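Local atomic coordinates of wsv230 (Shrimp white spot syndrome virus, PDB entry 2GJ2), a protein that is a nonstructural viral protein of ferredoxin fold that binds metal ions, here cadmium, at specific sites. Residues A[7-12]-A[76-81]; A[30-35]-A[52-57]. One frame throughout, in Å; residues are numbered along the deposited sequence.

Interaction 1 of 2, residues A[7-12]-A[76-81]. With CD (cadmium ion), chain E.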
ATOM      1  N   PHE A   7      -2.206 -11.939 -18.418  1.00 71.00           N
ATOM      2  CA  PHE A   7      -1.464 -10.787 -17.903  1.00 68.58           C
ATOM      3  C   PHE A   7      -1.039 -11.053 -16.467  1.00 66.59           C
ATOM      4  O   PHE A   7      -1.833 -11.541 -15.655  1.00 65.60           O
ATOM      5  CB  PHE A   7      -2.310  -9.512 -17.921  1.00 59.25           C
ATOM      6  CG  PHE A   7      -1.675  -8.356 -17.179  1.00 58.88           C
ATOM      7  CD1 PHE A   7      -0.669  -7.595 -17.773  1.00 58.73           C
ATOM      8  CD2 PHE A   7      -2.039  -8.068 -15.864  1.00 57.90           C
ATOM      9  CE1 PHE A   7      -0.031  -6.571 -17.072  1.00 58.38           C
ATOM     10  CE2 PHE A   7      -1.407  -7.051 -15.159  1.00 58.41           C
ATOM     11  CZ  PHE A   7      -0.395  -6.301 -15.770  1.00 58.49           C
ATOM     12  N   GLN A   8       0.210 -10.722 -16.159  1.00 62.18           N
ATOM     13  CA  GLN A   8       0.732 -10.916 -14.816  1.00 60.88           C
ATOM     14  C   GLN A   8       1.770  -9.886 -14.412  1.00 59.53           C
ATOM     15  O   GLN A   8       2.678  -9.535 -15.188  1.00 58.77           O
ATOM     16  CB  GLN A   8       1.350 -12.302 -14.658  1.00 74.81           C
ATOM     17  CG  GLN A   8       0.344 -13.417 -14.464  1.00 77.00           C
ATOM     18  CD  GLN A   8       0.987 -14.711 -13.994  1.00 78.49           C
ATOM     19  OE1 GLN A   8       0.302 -15.714 -13.779  1.00 79.42           O
ATOM     20  NE2 GLN A   8       2.310 -14.696 -13.829  1.00 78.59           N
ATOM     21  N   THR A   9       1.627  -9.419 -13.173  1.00 56.74           N
ATOM     22  CA  THR A   9       2.541  -8.452 -12.593  1.00 54.06           C
ATOM     23  C   THR A   9       2.712  -8.786 -11.124  1.00 51.81           C
ATOM     24  O   THR A   9       1.753  -9.117 -10.441  1.00 51.67           O
ATOM     25  CB  THR A   9       2.003  -7.008 -12.735  1.00 58.17           C
ATOM     26  OG1 THR A   9       2.912  -6.086 -12.118  1.00 57.65           O
ATOM     27  CG2 THR A   9       0.634  -6.888 -12.090  1.00 58.20           C
ATOM     28  N   ASP A  10       3.946  -8.720 -10.652  1.00 68.14           N
ATOM     29  CA  ASP A  10       4.243  -8.986  -9.258  1.00 65.95           C
ATOM     30  C   ASP A  10       4.314  -7.654  -8.530  1.00 62.35           C
ATOM     31  O   ASP A  10       4.370  -7.611  -7.297  1.00 63.50           O
ATOM     32  CB  ASP A  10       5.587  -9.695  -9.129  1.00 70.02           C
ATOM     33  CG  ASP A  10       5.512 -11.142  -9.510  1.00 72.51           C
ATOM     34  OD1 ASP A  10       4.899 -11.920  -8.750  1.00 73.46           O
ATOM     35  OD2 ASP A  10       6.064 -11.503 -10.571  1.00 75.13           O
ATOM     36  N   ALA A  11       4.318  -6.570  -9.297  1.00 37.55           N
ATOM     37  CA  ALA A  11       4.403  -5.252  -8.708  1.00 33.65           C
ATOM     38  C   ALA A  11       3.096  -4.440  -8.754  1.00 31.31           C
ATOM     39  O   ALA A  11       2.146  -4.774  -9.477  1.00 28.23           O
ATOM     40  CB  ALA A  11       5.488  -4.489  -9.382  1.00 40.90           C
ATOM     41  N   ASP A  12       3.055  -3.374  -7.969  1.00 36.48           N
ATOM     42  CA  ASP A  12       1.892  -2.506  -7.974  1.00 36.24           C
ATOM     43  C   ASP A  12       1.750  -2.045  -9.395  1.00 35.41           C
ATOM     44  O   ASP A  12       2.694  -2.135 -10.167  1.00 36.70           O
ATOM     45  CB  ASP A  12       2.120  -1.265  -7.101  1.00 36.17           C
ATOM     46  CG  ASP A  12       2.310  -1.607  -5.644  1.00 36.36           C
ATOM     47  OD1 ASP A  12       1.977  -2.751  -5.262  1.00 32.14           O
ATOM     48  OD2 ASP A  12       2.782  -0.719  -4.886  1.00 38.59           O
ATOM     49  N   ILE A  76      -2.925  -0.534 -18.441  1.00 30.93           N
ATOM     50  CA  ILE A  76      -2.224  -0.827 -17.209  1.00 30.29           C
ATOM     51  C   ILE A  76      -0.732  -0.596 -17.368  1.00 28.49           C
ATOM     52  O   ILE A  76      -0.150  -0.899 -18.392  1.00 28.16           O
ATOM     53  CB  ILE A  76      -2.428  -2.273 -16.710  1.00 35.21           C
ATOM     54  CG1 ILE A  76      -1.665  -2.449 -15.404  1.00 35.79           C
ATOM     55  CG2 ILE A  76      -1.842  -3.258 -17.670  1.00 38.32           C
ATOM     56  CD1 ILE A  76      -1.716  -3.838 -14.838  1.00 38.80           C
ATOM     57  N   GLN A  77      -0.128  -0.055 -16.322  1.00 32.02           N
ATOM     58  CA  GLN A  77       1.296   0.223 -16.298  1.00 32.14           C
ATOM     59  C   GLN A  77       1.846  -0.281 -14.970  1.00 30.48           C
ATOM     60  O   GLN A  77       1.593   0.312 -13.928  1.00 29.53           O
ATOM     61  CB  GLN A  77       1.539   1.739 -16.425  1.00 32.42           C
ATOM     62  CG  GLN A  77       2.992   2.163 -16.394  1.00 30.77           C
ATOM     63  CD  GLN A  77       3.808   1.556 -17.524  1.00 31.01           C
ATOM     64  OE1 GLN A  77       3.739   2.001 -18.670  1.00 36.26           O
ATOM     65  NE2 GLN A  77       4.589   0.528 -17.201  1.00 28.69           N
ATOM     66  N   PRO A  78       2.565  -1.415 -14.988  1.00 29.19           N
ATOM     67  CA  PRO A  78       3.156  -1.990 -13.770  1.00 30.28           C
ATOM     68  C   PRO A  78       4.238  -1.061 -13.232  1.00 34.09           C
ATOM     69  O   PRO A  78       5.023  -0.520 -14.001  1.00 35.56           O
ATOM     70  CB  PRO A  78       3.769  -3.299 -14.255  1.00 25.46           C
ATOM     71  CG  PRO A  78       2.928  -3.661 -15.422  1.00 24.33           C
ATOM     72  CD  PRO A  78       2.706  -2.341 -16.127  1.00 23.48           C
ATOM     73  N   MET A  79       4.267  -0.860 -11.916  1.00 32.58           N
ATOM     74  CA  MET A  79       5.284  -0.025 -11.281  1.00 38.09           C
ATOM     75  C   MET A  79       6.643  -0.765 -11.228  1.00 39.46           C
ATOM     76  O   MET A  79       6.737  -1.935 -11.538  1.00 39.44           O
ATOM     77  CB  MET A  79       4.819   0.340  -9.871  1.00 47.32           C
ATOM     78  CG  MET A  79       3.421   0.960  -9.841  1.00 51.41           C
ATOM     79  SD  MET A  79       3.433   2.755  -9.640  1.00 53.29           S
ATOM     80  CE  MET A  79       3.758   3.286 -11.257  1.00 55.15           C
ATOM     81  N   ILE A  80       7.685  -0.062 -10.821  1.00 34.39           N
ATOM     82  CA  ILE A  80       9.048  -0.586 -10.733  1.00 40.11           C
ATOM     83  C   ILE A  80       9.547  -1.024  -9.343  1.00 44.21           C
ATOM     84  O   ILE A  80       8.907  -0.725  -8.353  1.00 42.78           O
ATOM     85  CB  ILE A  80      10.020   0.487 -11.298  1.00 38.70           C
ATOM     86  CG1 ILE A  80      10.108   0.308 -12.801  1.00 39.18           C
ATOM     87  CG2 ILE A  80      11.375   0.453 -10.610  1.00 37.79           C
ATOM     88  CD1 ILE A  80       8.927   0.946 -13.487  1.00 43.58           C
ATOM     89  N   VAL A  81      10.699  -1.722  -9.335  1.00121.67           N
ATOM     90  CA  VAL A  81      11.469  -2.220  -8.163  1.00129.23           C
ATOM     91  C   VAL A  81      12.444  -3.378  -8.421  1.00135.30           C
ATOM     92  O   VAL A  81      12.200  -4.226  -9.279  1.00137.06           O
ATOM     93  CB  VAL A  81      10.619  -2.691  -6.989  1.00 61.54           C
ATOM     94  CG1 VAL A  81      10.267  -1.495  -6.113  1.00 62.66           C
ATOM     95  CG2 VAL A  81       9.418  -3.500  -7.487  1.00 60.64           C
TER
HETATM   96 CD    CD E 201       2.167  -1.924  -3.036  1.00 54.15          CD
HETATM   97  O   HOH W   1       3.276  -3.211  -1.687  1.00 63.22           O
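In this ferredoxin fold, strand 7-9 and strand 76-78 are not paired as sheet neighbours: their axes come no closer than 8.9 Å and diverge by 36°. Strand 7-9 forms its backbone bonds with strand 56-58, whereas Gln77 bonds to Leu14 of strand 13-16, so the two edges meet mainly through side chains. The tight part lies at the turn after Thr9. There Met79 N donates to Asp12 O over 2.7 Å, nearly straight at 167° although the donor sits above the carbonyl plane. Met79 CG, placed beside its own backbone N, lies beside the same oxygen and 3.8 Å from Asp12 CB, while the end of its bent chain leads away from segment 7-12. Nearby, Thr9 OG1, anti to its backbone N, donates to Ala11 O at 3.0 Å, which ties the turn together; Pro78 CB rests against this OG1 obliquely. Toward the start of the strands, the Phe7 ring and the Ile76 side chain reach out tip to tip, with CE1 of Phe7 3.8 Å from CG2 of Ile76, and Pro78 CG stands near the ring plane at its edge. The loose side is the C-terminal end, where poorly ordered, exposed Val81 brings only CG2 near Ala11 CB, and Gln52 of the second subunit packs on both residues. On the metal side, Asp12 binds cadmium through both carboxylate oxygens, with water 1, Cys49 and Glu34 of the second subunit among the other ligands. Its OD1 also accepts the Leu50 N-H, which fixes the carboxylate from a second direction. The two bonds to the metal are almost equal: 2.4 Å from Asp12 OD1 and 2.3 Å from Asp12 OD2.

Interaction 2 of 2, residues A[30-35]-A[52-57]. With CD (cadmium ion), chain F; CD (cadmium ion), chain K.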
ATOM      1  N   PHE A  30     -10.323  -8.596  -6.037  1.00 66.44           N
ATOM      2  CA  PHE A  30      -9.204  -9.503  -6.215  1.00 66.19           C
ATOM      3  C   PHE A  30      -8.559  -9.714  -4.852  1.00 66.13           C
ATOM      4  O   PHE A  30      -8.397  -8.774  -4.072  1.00 65.97           O
ATOM      5  CB  PHE A  30      -8.192  -8.942  -7.218  1.00 52.48           C
ATOM      6  CG  PHE A  30      -8.679  -8.954  -8.650  1.00 51.58           C
ATOM      7  CD1 PHE A  30      -9.420  -7.892  -9.162  1.00 51.73           C
ATOM      8  CD2 PHE A  30      -8.377 -10.022  -9.489  1.00 50.96           C
ATOM      9  CE1 PHE A  30      -9.847  -7.896 -10.493  1.00 51.26           C
ATOM     10  CE2 PHE A  30      -8.799 -10.035 -10.813  1.00 50.01           C
ATOM     11  CZ  PHE A  30      -9.536  -8.969 -11.315  1.00 50.34           C
ATOM     12  N   ASP A  31      -8.208 -10.956  -4.557  1.00 64.07           N
ATOM     13  CA  ASP A  31      -7.612 -11.282  -3.272  1.00 65.16           C
ATOM     14  C   ASP A  31      -6.128 -10.900  -3.193  1.00 63.99           C
ATOM     15  O   ASP A  31      -5.493 -11.092  -2.151  1.00 63.54           O
ATOM     16  CB  ASP A  31      -7.794 -12.785  -2.976  1.00 80.29           C
ATOM     17  CG  ASP A  31      -9.248 -13.161  -2.653  1.00 83.05           C
ATOM     18  OD1 ASP A  31     -10.172 -12.656  -3.328  1.00 84.12           O
ATOM     19  OD2 ASP A  31      -9.465 -13.979  -1.730  1.00 83.94           O
ATOM     20  N   THR A  32      -5.573 -10.367  -4.285  1.00 53.27           N
ATOM     21  CA  THR A  32      -4.167  -9.964  -4.285  1.00 49.76           C
ATOM     22  C   THR A  32      -3.976  -8.455  -4.092  1.00 47.33           C
ATOM     23  O   THR A  32      -2.858  -7.986  -3.917  1.00 47.01           O
ATOM     24  CB  THR A  32      -3.459 -10.368  -5.603  1.00 51.01           C
ATOM     25  OG1 THR A  32      -4.308 -10.059  -6.710  1.00 49.57           O
ATOM     26  CG2 THR A  32      -3.111 -11.856  -5.607  1.00 50.67           C
ATOM     27  N   VAL A  33      -5.069  -7.703  -4.117  1.00 44.62           N
ATOM     28  CA  VAL A  33      -5.010  -6.254  -3.971  1.00 41.90           C
ATOM     29  C   VAL A  33      -5.065  -5.835  -2.510  1.00 41.01           C
ATOM     30  O   VAL A  33      -6.004  -6.173  -1.807  1.00 40.16           O
ATOM     31  CB  VAL A  33      -6.175  -5.597  -4.755  1.00 38.74           C
ATOM     32  CG1 VAL A  33      -6.142  -4.077  -4.606  1.00 37.36           C
ATOM     33  CG2 VAL A  33      -6.064  -5.988  -6.255  1.00 37.37           C
ATOM     34  N   GLU A  34      -4.039  -5.113  -2.059  1.00 46.33           N
ATOM     35  CA  GLU A  34      -3.945  -4.630  -0.681  1.00 43.03           C
ATOM     36  C   GLU A  34      -4.776  -3.379  -0.620  1.00 44.69           C
ATOM     37  O   GLU A  34      -5.592  -3.218   0.263  1.00 45.82           O
ATOM     38  CB  GLU A  34      -2.500  -4.273  -0.334  1.00 38.00           C
ATOM     39  CG  GLU A  34      -2.221  -3.793   1.124  1.00 31.72           C
ATOM     40  CD  GLU A  34      -0.819  -3.161   1.267  1.00 31.01           C
ATOM     41  OE1 GLU A  34      -0.645  -1.993   0.771  1.00 26.61           O
ATOM     42  OE2 GLU A  34       0.095  -3.833   1.849  1.00 24.68           O
ATOM     43  N   ALA A  35      -4.570  -2.501  -1.593  1.00 40.24           N
ATOM     44  CA  ALA A  35      -5.281  -1.235  -1.662  1.00 40.83           C
ATOM     45  C   ALA A  35      -5.350  -0.681  -3.090  1.00 41.45           C
ATOM     46  O   ALA A  35      -4.549  -1.028  -3.961  1.00 39.49           O
ATOM     47  CB  ALA A  35      -4.593  -0.187  -0.727  1.00 31.95           C
ATOM     48  N   GLN A  52       2.057  -8.066  -0.278  1.00 54.85           N
ATOM     49  CA  GLN A  52       3.421  -8.567  -0.306  1.00 56.40           C
ATOM     50  C   GLN A  52       3.402 -10.038  -0.683  1.00 57.61           C
ATOM     51  O   GLN A  52       2.563 -10.790  -0.202  1.00 59.22           O
ATOM     52  CB  GLN A  52       4.078  -8.365   1.060  1.00 53.11           C
ATOM     53  CG  GLN A  52       5.534  -8.817   1.137  1.00 56.17           C
ATOM     54  CD  GLN A  52       6.242  -8.364   2.422  1.00 58.42           C
ATOM     55  OE1 GLN A  52       6.623  -7.193   2.572  1.00 59.58           O
ATOM     56  NE2 GLN A  52       6.411  -9.293   3.354  1.00 58.82           N
ATOM     57  N   GLY A  53       4.304 -10.435  -1.574  1.00 56.31           N
ATOM     58  CA  GLY A  53       4.385 -11.829  -1.988  1.00 58.41           C
ATOM     59  C   GLY A  53       3.323 -12.346  -2.948  1.00 60.15           C
ATOM     60  O   GLY A  53       3.332 -13.525  -3.321  1.00 60.15           O
ATOM     61  N   SER A  54       2.416 -11.467  -3.363  1.00 65.57           N
ATOM     62  CA  SER A  54       1.336 -11.841  -4.266  1.00 65.85           C
ATOM     63  C   SER A  54       1.576 -11.525  -5.730  1.00 66.27           C
ATOM     64  O   SER A  54       2.354 -10.635  -6.082  1.00 66.53           O
ATOM     65  CB  SER A  54       0.054 -11.160  -3.834  1.00 58.35           C
ATOM     66  OG  SER A  54      -0.306 -11.590  -2.542  1.00 60.08           O
ATOM     67  N   THR A  55       0.885 -12.275  -6.578  1.00 46.17           N
ATOM     68  CA  THR A  55       0.965 -12.102  -8.014  1.00 46.47           C
ATOM     69  C   THR A  55      -0.443 -11.779  -8.533  1.00 45.69           C
ATOM     70  O   THR A  55      -1.401 -12.497  -8.239  1.00 44.31           O
ATOM     71  CB  THR A  55       1.498 -13.396  -8.694  1.00 63.68           C
ATOM     72  OG1 THR A  55       2.931 -13.399  -8.679  1.00 62.99           O
ATOM     73  CG2 THR A  55       1.009 -13.500 -10.119  1.00 64.53           C
ATOM     74  N   PHE A  56      -0.572 -10.685  -9.276  1.00 51.24           N
ATOM     75  CA  PHE A  56      -1.867 -10.317  -9.838  1.00 52.35           C
ATOM     76  C   PHE A  56      -1.995 -10.985 -11.207  1.00 53.43           C
ATOM     77  O   PHE A  56      -1.143 -10.778 -12.076  1.00 53.07           O
ATOM     78  CB  PHE A  56      -1.976  -8.812 -10.006  1.00 48.71           C
ATOM     79  CG  PHE A  56      -3.257  -8.381 -10.632  1.00 48.37           C
ATOM     80  CD1 PHE A  56      -4.424  -8.317  -9.875  1.00 47.13           C
ATOM     81  CD2 PHE A  56      -3.311  -8.082 -12.003  1.00 47.53           C
ATOM     82  CE1 PHE A  56      -5.638  -7.962 -10.467  1.00 47.57           C
ATOM     83  CE2 PHE A  56      -4.516  -7.725 -12.613  1.00 46.66           C
ATOM     84  CZ  PHE A  56      -5.688  -7.665 -11.846  1.00 46.40           C
ATOM     85  N   VAL A  57      -3.058 -11.777 -11.391  1.00 58.71           N
ATOM     86  CA  VAL A  57      -3.282 -12.516 -12.643  1.00 59.83           C
ATOM     87  C   VAL A  57      -4.666 -12.377 -13.270  1.00 59.93           C
ATOM     88  O   VAL A  57      -5.676 -12.648 -12.624  1.00 59.68           O
ATOM     89  CB  VAL A  57      -3.058 -14.039 -12.450  1.00 59.57           C
ATOM     90  CG1 VAL A  57      -1.610 -14.338 -12.187  1.00 59.91           C
ATOM     91  CG2 VAL A  57      -3.895 -14.530 -11.294  1.00 60.48           C
TER
HETATM   92 CD    CD F 203       0.377  -0.642  -0.151  1.00 49.80          CD
HETATM   93 CD    CD K 204       1.774  -2.964   1.914  1.00 47.31          CD
HETATM   94  O   HOH W   2      -0.964   1.043   0.405  1.00 69.50           O
HETATM   95  O   HOH W   3       3.008  -3.851   0.695  1.00 44.03           O
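The Phe30 and Phe56 rings form an edge-to-face pair, with centroids 4.9 Å apart and planes at 57°. The edge of Phe56 points at one face of Phe30, Phe56 CE1 sitting over it toward the rim, 3.6 Å from Phe30 CD2. At the edge of the Phe56 ring, near its plane, lies Thr32 OG1, 3.6 Å from Phe56 CD1. This hydroxyl takes the crowded position between backbone N and carbonyl carbon (chi1 44°), which sets CG2 anti to the carbonyl carbon, beside the backbone N, where Thr32 CG2 meets Ser54 CB and comes 3.2 Å from Thr55 O. The Phe30-Val33 chain is a type I turn, which brings Phe30 and Thr32 onto the same partner ring. Just beyond, Glu34 and Ala35 both face Cys49 in a classic beta bulge. Glu34, extended beyond CG, bridges two cadmium ions, OE1 to one and OE2 to the other; Cys49 of this chain, and Asp12, Cys49 and Glu34 of the second subunit, are further ligands at this cluster. Phe56 itself packs on Met27 of helix 23-27, Leu50 of strand 45-50, Phe13 of strand 13-16, and Phe7 and Thr9 of strand 7-9.

In the fold
Along the chain the order is 7-12, 30-35, 52-57, 76-81, so interaction 2 is enclosed between the segments of interaction 1, and their centres lie 11 Å apart. They meet directly where strands 7-9 and 56-58 run antiparallel: Thr9 O and Phe56 N are 3.0 Å apart, a probable hydrogen bond, and the Phe7 and Phe56 side chains touch. The four-stranded sheet (order 33-38, 45-50, 13-16, 75-78) is shared too, with its outermost strands each contributing to one interaction. Asp12 from interaction 1 and Glu34 from interaction 2 both feed cadmium sites that take ligands from two subunits, so both contacts border the metal-bridged dimer interface.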